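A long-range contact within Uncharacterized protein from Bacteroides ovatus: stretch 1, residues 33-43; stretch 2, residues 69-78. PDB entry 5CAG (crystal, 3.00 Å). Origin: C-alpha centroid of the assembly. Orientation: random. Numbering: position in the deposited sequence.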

ATOM      1  N   LEU A  33      13.089  -5.851  -8.758  1.00 84.12           N
ATOM      2  CA  LEU A  33      13.055  -4.460  -9.193  1.00 81.93           C
ATOM      3  C   LEU A  33      11.832  -4.094 -10.009  1.00 86.83           C
ATOM      4  O   LEU A  33      11.507  -4.824 -10.946  1.00 87.88           O
ATOM      5  CB  LEU A  33      14.276  -4.146 -10.054  1.00 83.13           C
ATOM      6  CG  LEU A  33      15.590  -4.008  -9.371  1.00 87.55           C
ATOM      7  CD1 LEU A  33      16.511  -3.208 -10.209  1.00 89.11           C
ATOM      8  CD2 LEU A  33      15.443  -3.324  -8.053  1.00 88.95           C
ATOM      9  N   PRO A  34      11.225  -2.902  -9.781  1.00 82.62           N
ATOM     10  CA  PRO A  34      10.094  -2.481 -10.627  1.00 82.04           C
ATOM     11  C   PRO A  34      10.509  -2.187 -12.073  1.00 88.34           C
ATOM     12  O   PRO A  34      11.697  -2.116 -12.400  1.00 88.78           O
ATOM     13  CB  PRO A  34       9.594  -1.202  -9.949  1.00 82.54           C
ATOM     14  CG  PRO A  34      10.211  -1.176  -8.620  1.00 85.58           C
ATOM     15  CD  PRO A  34      11.496  -1.906  -8.724  1.00 82.61           C
ATOM     16  N   GLU A  35       9.506  -2.015 -12.940  1.00 86.92           N
ATOM     17  CA  GLU A  35       9.674  -1.720 -14.358  1.00 89.53           C
ATOM     18  C   GLU A  35      10.327  -0.331 -14.537  1.00 93.86           C
ATOM     19  O   GLU A  35      11.175  -0.151 -15.408  1.00 95.98           O
ATOM     20  CB  GLU A  35       8.294  -1.787 -15.023  1.00 91.94           C
ATOM     21  CG  GLU A  35       8.295  -2.276 -16.462  1.00113.03           C
ATOM     22  CD  GLU A  35       7.291  -1.568 -17.357  1.00145.33           C
ATOM     23  OE1 GLU A  35       6.069  -1.758 -17.147  1.00144.24           O
ATOM     24  OE2 GLU A  35       7.725  -0.804 -18.255  1.00137.96           O
ATOM     25  N   GLY A  36       9.962   0.603 -13.656  1.00 87.99           N
ATOM     26  CA  GLY A  36      10.445   1.980 -13.608  1.00 87.16           C
ATOM     27  C   GLY A  36       9.691   2.780 -12.560  1.00 86.34           C
ATOM     28  O   GLY A  36       8.848   2.228 -11.837  1.00 82.81           O
ATOM     29  N   VAL A  37       9.984   4.097 -12.470  1.00 82.64           N
ATOM     30  CA  VAL A  37       9.345   4.986 -11.486  1.00 81.17           C
ATOM     31  C   VAL A  37       8.826   6.271 -12.112  1.00 85.16           C
ATOM     32  O   VAL A  37       9.302   6.677 -13.165  1.00 87.29           O
ATOM     33  CB  VAL A  37      10.268   5.346 -10.290  1.00 84.61           C
ATOM     34  CG1 VAL A  37      10.787   4.101  -9.578  1.00 82.92           C
ATOM     35  CG2 VAL A  37      11.414   6.264 -10.711  1.00 86.26           C
ATOM     36  N   ARG A  38       7.882   6.930 -11.429  1.00 79.81           N
ATOM     37  CA  ARG A  38       7.332   8.223 -11.826  1.00 81.24           C
ATOM     38  C   ARG A  38       7.791   9.240 -10.809  1.00 85.96           C
ATOM     39  O   ARG A  38       7.814   8.926  -9.611  1.00 86.65           O
ATOM     40  CB  ARG A  38       5.802   8.207 -11.944  1.00 80.11           C
ATOM     41  CG  ARG A  38       5.273   9.377 -12.783  1.00 90.89           C
ATOM     42  CD  ARG A  38       3.970   9.858 -12.211  1.00 91.57           C
ATOM     43  NE  ARG A  38       3.181  10.684 -13.128  1.00 83.17           N
ATOM     44  CZ  ARG A  38       1.858  10.814 -13.037  1.00103.49           C
ATOM     45  NH1 ARG A  38       1.180  10.151 -12.105  1.00 87.91           N
ATOM     46  NH2 ARG A  38       1.199  11.581 -13.895  1.00102.27           N
ATOM     47  N   VAL A  39       8.239  10.421 -11.277  1.00 81.71           N
ATOM     48  CA  VAL A  39       8.764  11.486 -10.427  1.00 81.17           C
ATOM     49  C   VAL A  39       7.926  12.735 -10.640  1.00 91.26           C
ATOM     50  O   VAL A  39       7.765  13.187 -11.784  1.00 95.16           O
ATOM     51  CB  VAL A  39      10.268  11.763 -10.682  1.00 84.31           C
ATOM     52  CG1 VAL A  39      10.800  12.801  -9.708  1.00 84.88           C
ATOM     53  CG2 VAL A  39      11.115  10.493 -10.633  1.00 81.82           C
ATOM     54  N   ILE A  40       7.355  13.286  -9.563  1.00 87.83           N
ATOM     55  CA  ILE A  40       6.559  14.504  -9.727  1.00 90.36           C
ATOM     56  C   ILE A  40       7.099  15.570  -8.807  1.00 94.80           C
ATOM     57  O   ILE A  40       7.306  15.324  -7.623  1.00 94.22           O
ATOM     58  CB  ILE A  40       5.026  14.347  -9.559  1.00 93.34           C
ATOM     59  CG1 ILE A  40       4.480  13.147 -10.319  1.00 92.09           C
ATOM     60  CG2 ILE A  40       4.312  15.617 -10.001  1.00 98.26           C
ATOM     61  CD1 ILE A  40       3.173  12.669  -9.765  1.00 97.88           C
ATOM     62  N   PHE A  41       7.300  16.755  -9.362  1.00 92.73           N
ATOM     63  CA  PHE A  41       7.777  17.932  -8.672  1.00 94.02           C
ATOM     64  C   PHE A  41       6.640  18.945  -8.553  1.00103.40           C
ATOM     65  O   PHE A  41       6.274  19.547  -9.555  1.00106.93           O
ATOM     66  CB  PHE A  41       8.946  18.525  -9.465  1.00 96.87           C
ATOM     67  CG  PHE A  41      10.291  17.902  -9.195  1.00 95.61           C
ATOM     68  CD1 PHE A  41      10.655  16.708  -9.801  1.00 96.05           C
ATOM     69  CD2 PHE A  41      11.215  18.538  -8.378  1.00 96.46           C
ATOM     70  CE1 PHE A  41      11.917  16.157  -9.580  1.00 94.69           C
ATOM     71  CE2 PHE A  41      12.465  17.974  -8.145  1.00 96.64           C
ATOM     72  CZ  PHE A  41      12.814  16.799  -8.766  1.00 92.83           C
ATOM     73  N   TYR A  42       6.050  19.112  -7.363  1.00100.05           N
ATOM     74  CA  TYR A  42       4.966  20.072  -7.205  1.00103.26           C
ATOM     75  C   TYR A  42       5.561  21.410  -6.755  1.00113.79           C
ATOM     76  O   TYR A  42       6.185  21.483  -5.692  1.00113.11           O
ATOM     77  CB  TYR A  42       3.875  19.581  -6.240  1.00102.78           C
ATOM     78  CG  TYR A  42       3.237  18.268  -6.635  1.00101.71           C
ATOM     79  CD1 TYR A  42       3.770  17.054  -6.209  1.00100.13           C
ATOM     80  CD2 TYR A  42       2.073  18.238  -7.391  1.00103.32           C
ATOM     81  CE1 TYR A  42       3.176  15.845  -6.552  1.00 97.20           C
ATOM     82  CE2 TYR A  42       1.467  17.032  -7.734  1.00101.90           C
ATOM     83  CZ  TYR A  42       2.022  15.838  -7.311  1.00104.62           C
ATOM     84  OH  TYR A  42       1.450  14.642  -7.666  1.00106.45           O
ATOM     85  N   PRO A  43       5.425  22.476  -7.565  1.00115.35           N
ATOM     86  CA  PRO A  43       5.978  23.763  -7.153  1.00118.56           C
ATOM     87  C   PRO A  43       5.178  24.350  -5.999  1.00126.64           C
ATOM     88  O   PRO A  43       3.947  24.227  -5.980  1.00126.89           O
ATOM     89  CB  PRO A  43       5.867  24.604  -8.421  1.00123.69           C
ATOM     90  CG  PRO A  43       4.706  24.044  -9.121  1.00127.72           C
ATOM     91  CD  PRO A  43       4.721  22.583  -8.860  1.00118.86           C
TER
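Stretch 2 (69-78) YSVVVYNYNT

Stretch 2 lies beside stretch 1 as an antiparallel β-strand. The N-to-C directions of the two strands differ by 158° and their axes approach to 4.4 Å, which is the spacing of neighbours in one sheet. Backbone torsions agree: Val-37 (phi/psi -131°/159°), Phe-41 (-109°/106°) and Pro-43 (-71°/140°) mark the spread along the strand of stretch 1, and Tyr-69 to Asn-75 are likewise extended. Contact between the stretches buries 1019 Å², both sides summed.

Leu-33 is out of reach of stretch 2. Contact begins at Pro-34, whose CB lies 3.7 Å from Asn-75 CB. The next residue, Glu-35, leaves the extended conformation (phi/psi -65°/-36°), and its CA-to-CB bond points toward stretch 2. Its OE1 comes within 3.0 Å of Asn-77 ND2, but the angle is too poor for a hydrogen bond; OE2 lies 3.5 Å from Tyr-76 OH, at the edge of that ring.

At Gly-36 the tyrosine packs directly on the main chain: Gly-36 C is 3.4 Å from Tyr-76 CE2, and the carbonyl oxygen lies over a face of the ring. An ideal CB built on Gly-36 would fall 2.7 Å from Tyr-76 OH, so the bare backbone leaves the space that the ring's hydroxyl end needs. Gly-36 O also accepts a weak hydrogen bond from Tyr-76 N at 3.5 Å. Val-37 CA lies 4.2 Å from Asn-75 CA, and Val-37 CG2 meets Val-73 CG1 at 3.7 Å.

From Arg-38 onward the ladder is regular. Arg-38 N donates to Tyr-74 O at 2.8 Å (168°), and Tyr-74 N returns a bond to Arg-38 O at 3.1 Å (156°). The same pair is joined through its side chains, for Arg-38 NH1 donates to Tyr-74 OH at 2.8 Å, while Arg-38 CB sits over a face of the tyrosine ring.

Val-39 opposes Val-73 as a non-hydrogen-bonded pair, with CA atoms 4.6 Å apart and Val-39 CG2 3.9 Å from Val-73 CG1. The hydrogen-bonded pattern returns at Ile-40, whose N donates to Val-72 O at 2.9 Å and whose O accepts from Val-72 N at 3.0 Å; the side chains meet where Ile-40 CB lies 3.7 Å from Val-72 CG2.

Phe-41 shares the sheet face of Val-39. Val-71 CG2 lies 4.0 Å from the centroid of the ring formed by Phe-41 CG, CD1, CD2, CE1, CE2 and CZ, only 27° off its normal, a CH-pi contact. The phenylalanine also turns an edge toward the face of Tyr-69, with planes at 90°. Tyr-42, on the face of Arg-38 and Ile-40, closes the hydrogen-bonded series: Tyr-42 N to Ser-70 O and Ser-70 N to Tyr-42 O both measure 2.8 Å. Finally, Pro-43 pairs with Tyr-69, its CB 3.9 Å from Tyr-69 CE1.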

ATOM      1  N   TYR A  69       9.995  23.075  -4.311  1.00109.13           N
ATOM      2  CA  TYR A  69       9.067  22.005  -4.667  1.00106.59           C
ATOM      3  C   TYR A  69       8.778  21.027  -3.545  1.00105.90           C
ATOM      4  O   TYR A  69       9.495  20.961  -2.547  1.00106.16           O
ATOM      5  CB  TYR A  69       9.653  21.155  -5.810  1.00107.13           C
ATOM      6  CG  TYR A  69       9.924  21.895  -7.088  1.00113.13           C
ATOM      7  CD1 TYR A  69       8.933  22.036  -8.056  1.00117.02           C
ATOM      8  CD2 TYR A  69      11.189  22.395  -7.368  1.00115.75           C
ATOM      9  CE1 TYR A  69       9.178  22.719  -9.246  1.00121.21           C
ATOM     10  CE2 TYR A  69      11.446  23.086  -8.551  1.00120.16           C
ATOM     11  CZ  TYR A  69      10.440  23.234  -9.493  1.00129.74           C
ATOM     12  OH  TYR A  69      10.692  23.893 -10.665  1.00133.59           O
ATOM     13  N   SER A  70       7.774  20.196  -3.777  1.00 97.85           N
ATOM     14  CA  SER A  70       7.425  19.028  -2.992  1.00 93.65           C
ATOM     15  C   SER A  70       7.645  17.881  -3.975  1.00 94.92           C
ATOM     16  O   SER A  70       7.325  18.058  -5.150  1.00 96.58           O
ATOM     17  CB  SER A  70       5.997  19.131  -2.476  1.00 96.02           C
ATOM     18  OG  SER A  70       5.876  20.123  -1.472  1.00102.30           O
ATOM     19  N   VAL A  71       8.284  16.775  -3.582  1.00 87.40           N
ATOM     20  CA  VAL A  71       8.571  15.733  -4.578  1.00 85.72           C
ATOM     21  C   VAL A  71       7.938  14.389  -4.195  1.00 87.36           C
ATOM     22  O   VAL A  71       7.834  14.075  -3.001  1.00 87.69           O
ATOM     23  CB  VAL A  71      10.108  15.574  -4.800  1.00 89.31           C
ATOM     24  CG1 VAL A  71      10.421  14.594  -5.927  1.00 87.92           C
ATOM     25  CG2 VAL A  71      10.772  16.914  -5.074  1.00 91.75           C
ATOM     26  N   VAL A  72       7.548  13.592  -5.212  1.00 80.65           N
ATOM     27  CA  VAL A  72       7.049  12.225  -5.026  1.00 78.58           C
ATOM     28  C   VAL A  72       7.724  11.307  -6.051  1.00 85.37           C
ATOM     29  O   VAL A  72       7.914  11.695  -7.206  1.00 88.04           O
ATOM     30  CB  VAL A  72       5.506  12.006  -5.034  1.00 80.74           C
ATOM     31  CG1 VAL A  72       4.820  12.698  -3.874  1.00 80.79           C
ATOM     32  CG2 VAL A  72       4.880  12.398  -6.359  1.00 82.03           C
ATOM     33  N   VAL A  73       8.112  10.107  -5.616  1.00 79.57           N
ATOM     34  CA  VAL A  73       8.697   9.095  -6.490  1.00 78.51           C
ATOM     35  C   VAL A  73       8.061   7.784  -6.129  1.00 82.99           C
ATOM     36  O   VAL A  73       8.176   7.347  -4.973  1.00 83.58           O
ATOM     37  CB  VAL A  73      10.237   8.977  -6.445  1.00 81.13           C
ATOM     38  CG1 VAL A  73      10.724   8.062  -7.563  1.00 80.29           C
ATOM     39  CG2 VAL A  73      10.909  10.334  -6.531  1.00 82.54           C
ATOM     40  N   TYR A  74       7.388   7.150  -7.086  1.00 76.89           N
ATOM     41  CA  TYR A  74       6.776   5.865  -6.808  1.00 74.12           C
ATOM     42  C   TYR A  74       6.906   4.968  -8.047  1.00 78.08           C
ATOM     43  O   TYR A  74       7.150   5.478  -9.140  1.00 78.24           O
ATOM     44  CB  TYR A  74       5.321   6.049  -6.354  1.00 74.90           C
ATOM     45  CG  TYR A  74       4.399   6.587  -7.430  1.00 78.70           C
ATOM     46  CD1 TYR A  74       3.753   5.731  -8.314  1.00 80.19           C
ATOM     47  CD2 TYR A  74       4.151   7.953  -7.547  1.00 82.11           C
ATOM     48  CE1 TYR A  74       2.904   6.220  -9.304  1.00 83.99           C
ATOM     49  CE2 TYR A  74       3.314   8.457  -8.552  1.00 85.30           C
ATOM     50  CZ  TYR A  74       2.695   7.584  -9.432  1.00 93.95           C
ATOM     51  OH  TYR A  74       1.854   8.042 -10.420  1.00 99.33           O
ATOM     52  N   ASN A  75       6.778   3.645  -7.873  1.00 73.82           N
ATOM     53  CA  ASN A  75       6.849   2.713  -8.993  1.00 74.38           C
ATOM     54  C   ASN A  75       5.490   2.691  -9.711  1.00 82.66           C
ATOM     55  O   ASN A  75       4.428   2.555  -9.085  1.00 80.97           O
ATOM     56  CB  ASN A  75       7.282   1.337  -8.532  1.00 69.79           C
ATOM     57  CG  ASN A  75       6.421   0.723  -7.464  1.00 84.32           C
ATOM     58  OD1 ASN A  75       6.226   1.277  -6.367  1.00 77.24           O
ATOM     59  ND2 ASN A  75       5.921  -0.464  -7.766  1.00 73.28           N
ATOM     60  N   TYR A  76       5.525   2.857 -11.035  1.00 83.83           N
ATOM     61  CA  TYR A  76       4.285   2.983 -11.777  1.00 85.49           C
ATOM     62  C   TYR A  76       3.597   1.684 -12.065  1.00 95.63           C
ATOM     63  O   TYR A  76       2.377   1.659 -11.913  1.00 98.12           O
ATOM     64  CB  TYR A  76       4.431   3.787 -13.088  1.00 87.22           C
ATOM     65  CG  TYR A  76       5.528   3.375 -14.045  1.00 87.49           C
ATOM     66  CD1 TYR A  76       5.335   2.335 -14.946  1.00 88.91           C
ATOM     67  CD2 TYR A  76       6.699   4.116 -14.153  1.00 89.31           C
ATOM     68  CE1 TYR A  76       6.322   1.972 -15.860  1.00 89.34           C
ATOM     69  CE2 TYR A  76       7.670   3.800 -15.102  1.00 92.18           C
ATOM     70  CZ  TYR A  76       7.485   2.712 -15.944  1.00 99.43           C
ATOM     71  OH  TYR A  76       8.435   2.369 -16.880  1.00104.26           O
ATOM     72  N   ASN A  77       4.312   0.634 -12.501  1.00 94.12           N
ATOM     73  CA  ASN A  77       3.616  -0.580 -12.931  1.00 95.71           C
ATOM     74  C   ASN A  77       3.256  -1.498 -11.794  1.00 97.32           C
ATOM     75  O   ASN A  77       4.126  -2.235 -11.314  1.00 98.28           O
ATOM     76  CB  ASN A  77       4.433  -1.341 -13.976  1.00107.07           C
ATOM     77  CG  ASN A  77       3.600  -1.976 -15.062  1.00146.87           C
ATOM     78  OD1 ASN A  77       2.631  -1.386 -15.578  1.00145.49           O
ATOM     79  ND2 ASN A  77       4.011  -3.172 -15.477  1.00140.92           N
ATOM     80  N   THR A  78       1.970  -1.439 -11.360  1.00 90.61           N
ATOM     81  CA  THR A  78       1.393  -2.247 -10.278  1.00 88.40           C
ATOM     82  C   THR A  78       0.071  -2.817 -10.703  1.00 96.29           C
ATOM     83  O   THR A  78      -0.675  -2.162 -11.439  1.00 99.48           O
ATOM     84  CB  THR A  78       1.231  -1.491  -8.929  1.00 84.94           C
ATOM     85  OG1 THR A  78       0.722  -0.173  -9.081  1.00 77.41           O
ATOM     86  CG2 THR A  78       2.487  -1.442  -8.154  1.00 85.64           C
TER